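Local coordinates for nitrogenase molybdenum-iron protein alpha chain (Clostridium pasteurianum, PDB 4WES) that forms, with the beta chain, the molybdenum-iron component of nitrogenase, which reduces dinitrogen to ammonium at an iron-molybdenum-sulfur cluster with homocitrate, at residues Asn285-Gly291 / Thr350-Met354; Asp326-Phe330 / Val496-His501; Lys337-Tyr342 / Lys457-Ala463; Val476-Gln480 / Glu502-Ile507. Residue numbers count along the deposited sequence, not the author numbering.

How the interactions relate
Following the chain from the N terminus, the turn and helix start at 285-291 come first and meet 350-354, so interaction 1 closes a loop of 58 residues. Within that loop, helix 306-334 supplies 326-330 for interaction 2, and strand 338-343 supplies 337-342 for interaction 3; both cross interaction 1. Interaction 3, closed by 457-463, is nested inside the long loop that interaction 2 closes at 496-501. Interaction 4 opens before interaction 2 has closed and closes after it, farther along helix 492-507, so the two cross. That helix also touches the others: Val496 and Phe499 pack on Met354, and Phe499 on Phe462. Separately, Phe461 probably hydrogen-bonds to Leu477 and Ser478, joining interactions 3 and 4.

Interaction 1 (Asn285-Gly291 / Thr350-Met354); sequences NFIGVDG and TYMNM
The protein shell around the iron-molybdenum cofactor contains this contact: the side chain of Thr350 lies about 7 Å from the cluster. Residues 285-288 are a turn into helix 289-303, Asn285 and Ile287 extended and Phe286 at -90/16, with Gly288 as N-cap; 350-354 runs from the end of helix 347-350 into the next short helix, with Met352 to Met354 helical. Gly288 CA lies 4.4 Å from Met354 CA; at phi/psi 90/146, a CB on Gly288 would strike Asn353 OD1.

Asn285 (chi1 t) makes an Asx turn, OD1 accepting from Ile287 N at 3.0 Å, while its ND2 donates to Thr350 O at 3.0 Å. Asn353 (chi1 p, chi2 86°) reaches back: ND2 donates to Ile287 O at 2.9 Å, and OD1 accepts a weak bond from Gly291 N at 3.1 Å. One water donates to Thr350 O (2.6 Å), accepts from Met354 N (2.9 Å) and donates weakly to Ile287 O (3.1 Å); a second joins Asp290 N (2.9 Å) to Asn353 OD1 (2.7 Å).

Ile287 (m, t) supplies the apolar part: its CG2 sits 3.6 Å from the Tyr351 ring centroid in a CH-pi contact and 3.7 Å from Met354 CE. Tyr351 OH is hydrogen-bonded to Tyr484 OH.

This is an Asx turn running into a glycine N-cap, with the Asn353 side chain spanning Ile287 O and Gly291 N at the helix N terminus.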
# COMPACT_ATOMS: atom_id res chain seq x y z
N ASN A 285 -25.62 8.93 -34.01
CA ASN A 285 -24.88 7.95 -33.24
C ASN A 285 -23.41 8.28 -33.34
O ASN A 285 -22.75 8.02 -34.35
CB ASN A 285 -25.13 6.53 -33.74
CG ASN A 285 -24.41 5.53 -32.87
OD1 ASN A 285 -24.00 5.86 -31.78
ND2 ASN A 285 -24.29 4.29 -33.34
N PHE A 286 -22.88 8.81 -32.24
CA PHE A 286 -21.48 9.18 -32.16
C PHE A 286 -20.59 8.03 -31.65
O PHE A 286 -19.44 8.25 -31.30
CB PHE A 286 -21.28 10.42 -31.29
CG PHE A 286 -21.74 11.68 -31.94
CD1 PHE A 286 -22.98 12.24 -31.64
CD2 PHE A 286 -20.92 12.34 -32.83
CE1 PHE A 286 -23.38 13.41 -32.28
CE2 PHE A 286 -21.32 13.52 -33.43
CZ PHE A 286 -22.56 14.05 -33.15
N ILE A 287 -21.10 6.79 -31.65
CA ILE A 287 -20.29 5.65 -31.25
C ILE A 287 -19.94 4.80 -32.48
O ILE A 287 -20.81 4.42 -33.28
CB ILE A 287 -21.04 4.84 -30.18
CG1 ILE A 287 -21.34 5.74 -28.99
CG2 ILE A 287 -20.20 3.66 -29.74
CD1 ILE A 287 -22.46 5.30 -28.09
N GLY A 288 -18.64 4.55 -32.66
CA GLY A 288 -18.12 3.81 -33.78
C GLY A 288 -17.78 4.68 -34.95
O GLY A 288 -18.49 5.64 -35.24
N VAL A 289 -16.75 4.33 -35.69
CA VAL A 289 -16.36 5.14 -36.86
C VAL A 289 -17.53 5.27 -37.81
O VAL A 289 -17.85 6.37 -38.29
CB VAL A 289 -15.17 4.51 -37.60
CG1 VAL A 289 -14.86 5.24 -38.89
CG2 VAL A 289 -13.92 4.53 -36.73
N ASP A 290 -18.17 4.16 -38.16
CA ASP A 290 -19.24 4.25 -39.16
C ASP A 290 -20.40 5.10 -38.66
O ASP A 290 -20.98 5.89 -39.41
CB ASP A 290 -19.73 2.86 -39.60
CG ASP A 290 -18.73 2.09 -40.42
OD1 ASP A 290 -17.77 2.66 -40.93
OD2 ASP A 290 -18.92 0.88 -40.57
N GLY A 291 -20.71 4.96 -37.38
CA GLY A 291 -21.76 5.76 -36.77
C GLY A 291 -21.47 7.25 -36.82
O GLY A 291 -22.31 8.04 -37.26
N THR A 350 -26.43 1.14 -30.22
CA THR A 350 -25.45 2.11 -30.72
C THR A 350 -24.02 1.54 -30.80
O THR A 350 -23.24 2.03 -31.60
CB THR A 350 -25.54 3.41 -29.95
OG1 THR A 350 -25.35 3.13 -28.57
CG2 THR A 350 -26.84 4.11 -30.22
N TYR A 351 -23.69 0.53 -29.98
CA TYR A 351 -22.37 -0.11 -30.05
C TYR A 351 -22.21 -1.14 -31.18
O TYR A 351 -21.11 -1.62 -31.43
CB TYR A 351 -21.99 -0.72 -28.66
CG TYR A 351 -21.39 0.35 -27.78
CD1 TYR A 351 -20.02 0.46 -27.66
CD2 TYR A 351 -22.19 1.26 -27.09
CE1 TYR A 351 -19.46 1.48 -26.93
CE2 TYR A 351 -21.64 2.30 -26.34
CZ TYR A 351 -20.27 2.42 -26.25
OH TYR A 351 -19.66 3.44 -25.59
N MET A 352 -23.30 -1.48 -31.86
CA MET A 352 -23.23 -2.56 -32.85
C MET A 352 -22.30 -2.26 -34.01
O MET A 352 -21.58 -3.16 -34.48
CB MET A 352 -24.63 -2.87 -33.38
CG MET A 352 -25.43 -3.70 -32.39
SD MET A 352 -27.09 -4.04 -32.99
CE MET A 352 -27.60 -5.25 -31.77
N ASN A 353 -22.33 -1.03 -34.55
CA ASN A 353 -21.53 -0.78 -35.74
C ASN A 353 -20.03 -0.86 -35.47
O ASN A 353 -19.27 -1.27 -36.34
CB ASN A 353 -21.92 0.53 -36.43
CG ASN A 353 -21.34 1.78 -35.75
OD1 ASN A 353 -20.22 2.19 -36.03
ND2 ASN A 353 -22.10 2.39 -34.86
N MET A 354 -19.63 -0.51 -34.24
CA MET A 354 -18.23 -0.59 -33.86
C MET A 354 -17.80 -2.05 -33.81
O MET A 354 -16.77 -2.44 -34.39
CB MET A 354 -18.03 0.12 -32.52
CG MET A 354 -16.58 0.10 -32.09
SD MET A 354 -16.10 1.47 -31.05
CE MET A 354 -17.32 1.40 -29.73
O HOH W 1 -20.89 1.45 -32.58
O HOH W 2 -17.78 1.50 -37.05
O HOH W 3 -19.96 -1.12 -39.11

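Interaction 2 (Asp326-Phe330 / Val496-His501)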
# COMPACT_ATOMS: atom_id res chain seq x y z
N ASP A 326 -4.66 1.71 -35.34
CA ASP A 326 -5.37 1.09 -34.23
C ASP A 326 -6.56 0.30 -34.74
O ASP A 326 -6.80 -0.82 -34.31
CB ASP A 326 -5.85 2.16 -33.23
CG ASP A 326 -4.72 2.91 -32.56
OD1 ASP A 326 -4.13 2.39 -31.61
OD2 ASP A 326 -4.48 4.10 -32.95
N LEU A 327 -7.35 0.91 -35.64
CA LEU A 327 -8.52 0.24 -36.17
C LEU A 327 -8.13 -1.07 -36.82
O LEU A 327 -8.84 -2.09 -36.68
CB LEU A 327 -9.26 1.11 -37.18
CG LEU A 327 -9.70 2.49 -36.68
CD1 LEU A 327 -10.45 3.23 -37.77
CD2 LEU A 327 -10.55 2.37 -35.45
N ASP A 328 -7.06 -1.07 -37.58
CA ASP A 328 -6.58 -2.31 -38.26
C ASP A 328 -6.22 -3.38 -37.24
O ASP A 328 -6.52 -4.57 -37.43
CB ASP A 328 -5.36 -2.01 -39.12
CG ASP A 328 -5.65 -1.15 -40.34
OD1 ASP A 328 -4.66 -0.61 -40.89
OD2 ASP A 328 -6.83 -0.95 -40.71
N TYR A 329 -5.58 -2.97 -36.15
CA TYR A 329 -5.19 -3.88 -35.08
C TYR A 329 -6.42 -4.48 -34.41
O TYR A 329 -6.44 -5.69 -34.16
CB TYR A 329 -4.34 -3.11 -34.07
CG TYR A 329 -3.91 -3.87 -32.83
CD1 TYR A 329 -2.91 -4.81 -32.91
CD2 TYR A 329 -4.43 -3.58 -31.60
CE1 TYR A 329 -2.47 -5.48 -31.81
CE2 TYR A 329 -4.00 -4.26 -30.47
CZ TYR A 329 -3.01 -5.21 -30.59
OH TYR A 329 -2.56 -5.91 -29.48
N PHE A 330 -7.43 -3.67 -34.13
CA PHE A 330 -8.63 -4.22 -33.49
C PHE A 330 -9.24 -5.31 -34.37
O PHE A 330 -9.66 -6.38 -33.87
CB PHE A 330 -9.65 -3.13 -33.22
CG PHE A 330 -9.13 -1.99 -32.38
CD1 PHE A 330 -8.16 -2.16 -31.44
CD2 PHE A 330 -9.62 -0.69 -32.61
CE1 PHE A 330 -7.69 -1.09 -30.70
CE2 PHE A 330 -9.15 0.38 -31.89
CZ PHE A 330 -8.19 0.19 -30.93
N VAL A 496 -13.29 5.16 -30.07
CA VAL A 496 -13.10 3.87 -30.73
C VAL A 496 -11.76 3.27 -30.29
O VAL A 496 -11.69 2.06 -30.04
CB VAL A 496 -13.16 4.00 -32.27
CG1 VAL A 496 -13.02 2.65 -32.92
CG2 VAL A 496 -14.44 4.66 -32.74
N VAL A 497 -10.72 4.10 -30.26
CA VAL A 497 -9.40 3.61 -29.87
C VAL A 497 -9.41 3.15 -28.41
O VAL A 497 -8.86 2.08 -28.09
CB VAL A 497 -8.36 4.69 -30.14
CG1 VAL A 497 -6.99 4.29 -29.61
CG2 VAL A 497 -8.31 5.03 -31.64
N ASN A 498 -10.00 3.94 -27.51
CA ASN A 498 -10.05 3.55 -26.11
C ASN A 498 -10.79 2.21 -25.95
O ASN A 498 -10.34 1.30 -25.23
CB ASN A 498 -10.68 4.63 -25.27
CG ASN A 498 -9.89 5.92 -25.27
OD1 ASN A 498 -8.66 5.91 -25.44
ND2 ASN A 498 -10.57 7.02 -24.99
N PHE A 499 -11.95 2.12 -26.58
CA PHE A 499 -12.79 0.93 -26.49
C PHE A 499 -12.06 -0.27 -27.08
O PHE A 499 -12.04 -1.35 -26.46
CB PHE A 499 -14.09 1.18 -27.27
CG PHE A 499 -15.01 -0.00 -27.31
CD1 PHE A 499 -15.01 -0.90 -28.36
CD2 PHE A 499 -15.92 -0.23 -26.30
CE1 PHE A 499 -15.85 -2.01 -28.38
CE2 PHE A 499 -16.77 -1.32 -26.34
CZ PHE A 499 -16.72 -2.20 -27.36
N GLY A 500 -11.47 -0.12 -28.25
CA GLY A 500 -10.83 -1.25 -28.89
C GLY A 500 -9.66 -1.80 -28.12
O GLY A 500 -9.52 -3.02 -27.97
N HIS A 501 -8.82 -0.93 -27.57
CA HIS A 501 -7.69 -1.43 -26.79
C HIS A 501 -8.15 -2.12 -25.54
O HIS A 501 -7.55 -3.12 -25.12
CB HIS A 501 -6.65 -0.34 -26.52
CG HIS A 501 -5.76 -0.09 -27.69
ND1 HIS A 501 -4.91 -1.06 -28.19
CD2 HIS A 501 -5.65 0.99 -28.49
CE1 HIS A 501 -4.28 -0.55 -29.24
NE2 HIS A 501 -4.74 0.67 -29.46
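Two helices, 306-334 and 492-507, pack side by side here, their local axes 9.9 Å apart and inclined at 30° in nearly the same direction, with Phe330 as a knob in a hole formed by Val496, Val497, Gly500 and His501. Val496 comes first: its CG1 meets Leu327 CD2 at 3.5 Å, and it also packs on Val289 and Met354, which tie this end to the contact of 285-291 with 350-354. Val497 lays CG1 4.0 Å from Asp326 CG and forms another wall of the hole. One turn on, Gly500 lets the aromatic ring come right down to the backbone: its CA stands 3.5 Å from the Phe330 ring centroid, over the face, and a CB would run into Phe330 CE2. His501 completes the hole. Phe330 turns its edge to the imidazole face, a T-shaped pair with centroids 4.8 Å apart and planes at 80°, while Tyr329 meets His501 rim to rim. At the imidazole edge, His501 NE2 donates a nearly straight hydrogen bond to Asp326 OD1, 2.8 Å long.

Interaction 3 (Lys337-Tyr342 / Lys457-Ala463)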
# COMPACT_ATOMS: atom_id res chain seq x y z
N LYS A 337 -14.85 -13.30 -33.88
CA LYS A 337 -15.40 -13.57 -32.57
C LYS A 337 -16.87 -13.19 -32.52
O LYS A 337 -17.37 -12.47 -33.39
CB LYS A 337 -14.59 -12.82 -31.53
CG LYS A 337 -13.17 -13.32 -31.50
CD LYS A 337 -12.31 -12.61 -30.51
CE LYS A 337 -10.87 -12.99 -30.64
NZ LYS A 337 -10.67 -14.40 -30.24
N THR A 338 -17.57 -13.70 -31.52
CA THR A 338 -19.00 -13.45 -31.35
C THR A 338 -19.27 -12.71 -30.04
O THR A 338 -18.54 -12.83 -29.05
CB THR A 338 -19.80 -14.77 -31.36
OG1 THR A 338 -19.33 -15.59 -30.30
CG2 THR A 338 -19.66 -15.47 -32.70
N ALA A 339 -20.38 -11.97 -30.05
CA ALA A 339 -20.76 -11.12 -28.93
C ALA A 339 -22.25 -11.19 -28.66
O ALA A 339 -23.07 -11.41 -29.57
CB ALA A 339 -20.35 -9.68 -29.19
N CYS A 340 -22.59 -10.89 -27.40
CA CYS A 340 -23.96 -10.56 -27.00
C CYS A 340 -23.92 -9.16 -26.34
O CYS A 340 -22.93 -8.82 -25.73
CB CYS A 340 -24.49 -11.59 -26.01
SG CYS A 340 -24.34 -13.30 -26.51
N LEU A 341 -25.03 -8.44 -26.48
CA LEU A 341 -25.15 -7.12 -25.85
C LEU A 341 -26.44 -7.00 -25.08
O LEU A 341 -27.51 -7.20 -25.64
CB LEU A 341 -25.11 -5.99 -26.88
CG LEU A 341 -23.93 -5.90 -27.79
CD1 LEU A 341 -24.11 -6.68 -29.05
CD2 LEU A 341 -23.64 -4.46 -28.15
N TYR A 342 -26.34 -6.57 -23.83
CA TYR A 342 -27.52 -6.36 -23.01
C TYR A 342 -27.33 -5.14 -22.13
O TYR A 342 -26.60 -5.19 -21.16
CB TYR A 342 -27.86 -7.59 -22.13
CG TYR A 342 -29.16 -7.38 -21.40
CD1 TYR A 342 -30.35 -7.38 -22.11
CD2 TYR A 342 -29.20 -7.14 -20.05
CE1 TYR A 342 -31.56 -7.16 -21.48
CE2 TYR A 342 -30.41 -6.91 -19.41
CZ TYR A 342 -31.59 -6.92 -20.12
OH TYR A 342 -32.81 -6.72 -19.50
N LYS A 457 -22.07 -20.06 -26.51
CA LYS A 457 -20.66 -19.98 -26.19
C LYS A 457 -20.03 -18.74 -26.84
O LYS A 457 -19.05 -18.81 -27.56
CB LYS A 457 -19.92 -21.26 -26.55
CG LYS A 457 -20.56 -22.49 -25.91
CD LYS A 457 -19.81 -23.76 -26.17
CE LYS A 457 -20.63 -24.97 -25.72
NZ LYS A 457 -21.17 -24.88 -24.32
N PRO A 458 -20.58 -17.55 -26.54
CA PRO A 458 -20.02 -16.34 -27.13
C PRO A 458 -18.62 -16.04 -26.61
O PRO A 458 -18.27 -16.42 -25.47
CB PRO A 458 -20.99 -15.25 -26.68
CG PRO A 458 -21.47 -15.75 -25.35
CD PRO A 458 -21.61 -17.25 -25.54
N ASP A 459 -17.84 -15.31 -27.40
CA ASP A 459 -16.52 -14.86 -26.93
C ASP A 459 -16.59 -13.72 -25.92
O ASP A 459 -15.65 -13.52 -25.17
CB ASP A 459 -15.67 -14.42 -28.10
CG ASP A 459 -15.36 -15.54 -29.04
OD1 ASP A 459 -14.55 -16.40 -28.67
OD2 ASP A 459 -15.96 -15.63 -30.11
N MET A 460 -17.67 -12.95 -25.95
CA MET A 460 -17.79 -11.81 -25.07
C MET A 460 -19.27 -11.50 -24.89
O MET A 460 -20.08 -11.71 -25.78
CB MET A 460 -17.03 -10.61 -25.65
CG MET A 460 -17.61 -10.08 -26.95
SD MET A 460 -16.52 -9.06 -27.94
CE MET A 460 -15.62 -10.34 -28.81
N PHE A 461 -19.61 -10.95 -23.71
CA PHE A 461 -21.00 -10.62 -23.39
C PHE A 461 -20.97 -9.28 -22.68
O PHE A 461 -20.52 -9.18 -21.56
CB PHE A 461 -21.64 -11.74 -22.55
CG PHE A 461 -23.14 -11.74 -22.57
CD1 PHE A 461 -23.84 -12.92 -22.82
CD2 PHE A 461 -23.88 -10.58 -22.32
CE1 PHE A 461 -25.20 -12.92 -22.85
CE2 PHE A 461 -25.26 -10.59 -22.37
CZ PHE A 461 -25.91 -11.77 -22.64
N PHE A 462 -21.43 -8.25 -23.40
CA PHE A 462 -21.44 -6.88 -22.86
C PHE A 462 -22.71 -6.68 -22.04
O PHE A 462 -23.81 -6.95 -22.54
CB PHE A 462 -21.41 -5.87 -24.00
CG PHE A 462 -20.18 -5.91 -24.85
CD1 PHE A 462 -20.13 -6.65 -26.01
CD2 PHE A 462 -19.07 -5.20 -24.48
CE1 PHE A 462 -19.01 -6.69 -26.79
CE2 PHE A 462 -17.93 -5.23 -25.26
CZ PHE A 462 -17.88 -5.98 -26.40
N ALA A 463 -22.56 -6.14 -20.83
CA ALA A 463 -23.73 -5.93 -19.97
C ALA A 463 -23.41 -4.87 -18.91
O ALA A 463 -22.80 -3.84 -19.26
CB ALA A 463 -24.23 -7.28 -19.40
O HOH W 4 -12.03 -15.03 -27.87
O HOH W 5 -19.39 -18.20 -30.34
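Parallel beta pairing joins strand 338-343 to strand 460-462, the outermost strand at this end of a mixed sheet in the alpha chain; on its other side, strand 338-343 pairs with 361-367. The short axes run 4.7 Å apart at 17°, with Ala339 beside Met460, Cys340 beside Phe461 and Leu341 beside Phe462.

The backbone ladder zigzags: Cys340 N donates to Met460 O (3.1 Å), Phe462 N to Cys340 O (2.8 Å) and Tyr342 N to Phe462 O (2.9 Å). Toward the start it loosens, and Met460 N to Thr338 O is weak at 3.2 Å.

There side-chain bonds take over. Asp459 OD2 accepts from Thr338 N at 2.9 Å, and Asp459 N donates to Thr338 OG1 at 3.3 Å. A water accepting from Lys337 NZ and donating to Asp459 OD1 links the two charged ends.

Apolar contacts cover both faces. Ala339 CB touches Met460 CG at 3.6 Å on the face covered by helix 492-507, where Met460 and Phe462 meet Leu503. On the face packed by helix 446-456, Cys340 CB lies 3.4 Å from the Phe461 ring centroid, a CH-pi contact, while Cys340 SG stays oblique, 4.2 Å from that centroid.

Interaction 4 (Val476-Gln480 / Glu502-Ile507); sequences VLSKQ and ELVNGI
An extended segment, 476-480, runs beside the last turns of helix 492-507 and alongside edge strand 460-462, with backbone hydrogen bonds between Leu477 and Phe461 and between Lys479 and Ala463. All of 476-480 has extended backbone angles; 502-507 is helical. Leu477 CA lies 6.6 Å from Ile507 CA, and Lys479 CA 7.6 Å from Leu503 CA.

Leu477 (t, p) points its CB at the helix and inserts CD2, 3.5 Å from Ile507 CD1, 3.9 Å from Leu503 CD1 and 3.9 Å from Gly506 C. Gly506 makes room, since a CB there would clash with Leu477 CD1. Ser478 is out of reach of the helix; its OG is hydrogen-bonded to Phe461 O. Lys479 points CB toward the helix again, and its m, m, t, t chain carries CE past Gly506, 4.2 Å from Gly506 CA and 3.8 Å from Glu502 O. Gln307 of the beta chain packs on both Leu477 and Lys479, placing the contact at the subunit interface. Lys479 NZ lies 4.3 Å from Glu502 OE1, too far for a salt bridge, and water fills the gap: one molecule accepts from Lys479 NZ at 2.6 Å and donates to Glu502 OE1 at 2.7 Å.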
# COMPACT_ATOMS: atom_id res chain seq x y z
N VAL A 476 -15.99 -16.40 -19.48
CA VAL A 476 -16.30 -15.58 -20.65
C VAL A 476 -16.09 -14.11 -20.30
O VAL A 476 -16.52 -13.65 -19.25
CB VAL A 476 -17.76 -15.82 -21.09
CG1 VAL A 476 -18.20 -14.90 -22.21
CG2 VAL A 476 -17.95 -17.30 -21.47
N LEU A 477 -15.44 -13.37 -21.20
CA LEU A 477 -15.23 -11.96 -20.99
C LEU A 477 -16.55 -11.19 -20.97
O LEU A 477 -17.40 -11.37 -21.84
CB LEU A 477 -14.38 -11.40 -22.13
CG LEU A 477 -14.07 -9.91 -22.05
CD1 LEU A 477 -13.17 -9.59 -20.87
CD2 LEU A 477 -13.47 -9.41 -23.35
N SER A 478 -16.68 -10.30 -19.97
CA SER A 478 -17.79 -9.37 -19.96
C SER A 478 -17.30 -7.96 -19.73
O SER A 478 -16.81 -7.65 -18.65
CB SER A 478 -18.83 -9.74 -18.88
OG SER A 478 -19.91 -8.82 -18.89
N LYS A 479 -17.43 -7.10 -20.73
CA LYS A 479 -17.14 -5.68 -20.56
C LYS A 479 -18.43 -4.93 -20.36
O LYS A 479 -19.45 -5.18 -21.01
CB LYS A 479 -16.33 -5.15 -21.75
CG LYS A 479 -14.88 -5.65 -21.77
CD LYS A 479 -14.09 -5.23 -20.56
CE LYS A 479 -12.61 -5.54 -20.59
NZ LYS A 479 -11.95 -5.00 -19.37
N GLN A 480 -18.38 -3.97 -19.43
CA GLN A 480 -19.54 -3.18 -19.05
C GLN A 480 -19.80 -2.05 -20.06
O GLN A 480 -18.94 -1.21 -20.31
CB GLN A 480 -19.29 -2.54 -17.70
CG GLN A 480 -19.10 -3.53 -16.56
CD GLN A 480 -18.94 -2.83 -15.24
OE1 GLN A 480 -19.89 -2.22 -14.73
NE2 GLN A 480 -17.74 -2.85 -14.69
N GLU A 502 -9.17 -1.59 -24.87
CA GLU A 502 -9.69 -2.25 -23.70
C GLU A 502 -10.25 -3.63 -24.04
O GLU A 502 -10.13 -4.59 -23.25
CB GLU A 502 -10.71 -1.37 -22.98
CG GLU A 502 -10.05 -0.22 -22.24
CD GLU A 502 -9.24 -0.63 -21.01
OE1 GLU A 502 -9.56 -1.63 -20.43
OE2 GLU A 502 -8.35 0.15 -20.62
N LEU A 503 -10.92 -3.73 -25.18
CA LEU A 503 -11.54 -4.97 -25.59
C LEU A 503 -10.49 -6.03 -25.93
O LEU A 503 -10.57 -7.18 -25.46
CB LEU A 503 -12.50 -4.73 -26.73
CG LEU A 503 -13.31 -5.97 -27.16
CD1 LEU A 503 -14.01 -6.62 -26.00
CD2 LEU A 503 -14.30 -5.55 -28.24
N VAL A 504 -9.51 -5.65 -26.73
CA VAL A 504 -8.39 -6.56 -27.03
C VAL A 504 -7.71 -6.97 -25.74
O VAL A 504 -7.43 -8.16 -25.50
CB VAL A 504 -7.39 -5.88 -28.01
CG1 VAL A 504 -6.14 -6.75 -28.14
CG2 VAL A 504 -8.04 -5.65 -29.33
N ASN A 505 -7.42 -6.01 -24.85
CA ASN A 505 -6.76 -6.35 -23.60
C ASN A 505 -7.58 -7.38 -22.80
O ASN A 505 -7.02 -8.26 -22.14
CB ASN A 505 -6.52 -5.09 -22.76
CG ASN A 505 -5.40 -4.23 -23.27
OD1 ASN A 505 -4.72 -4.61 -24.22
ND2 ASN A 505 -5.18 -3.09 -22.62
N GLY A 506 -8.91 -7.24 -22.81
CA GLY A 506 -9.75 -8.19 -22.11
C GLY A 506 -9.68 -9.58 -22.69
O GLY A 506 -9.52 -10.57 -21.96
N ILE A 507 -9.79 -9.69 -24.02
CA ILE A 507 -9.82 -10.98 -24.65
C ILE A 507 -8.52 -11.73 -24.44
O ILE A 507 -8.54 -12.94 -24.24
CB ILE A 507 -10.10 -10.83 -26.17
CG1 ILE A 507 -11.54 -10.38 -26.45
CG2 ILE A 507 -9.78 -12.10 -26.95
CD1 ILE A 507 -12.63 -11.40 -26.15
O HOH W 6 -9.21 -4.78 -20.63
O HOH W 7 -12.05 -2.39 -19.77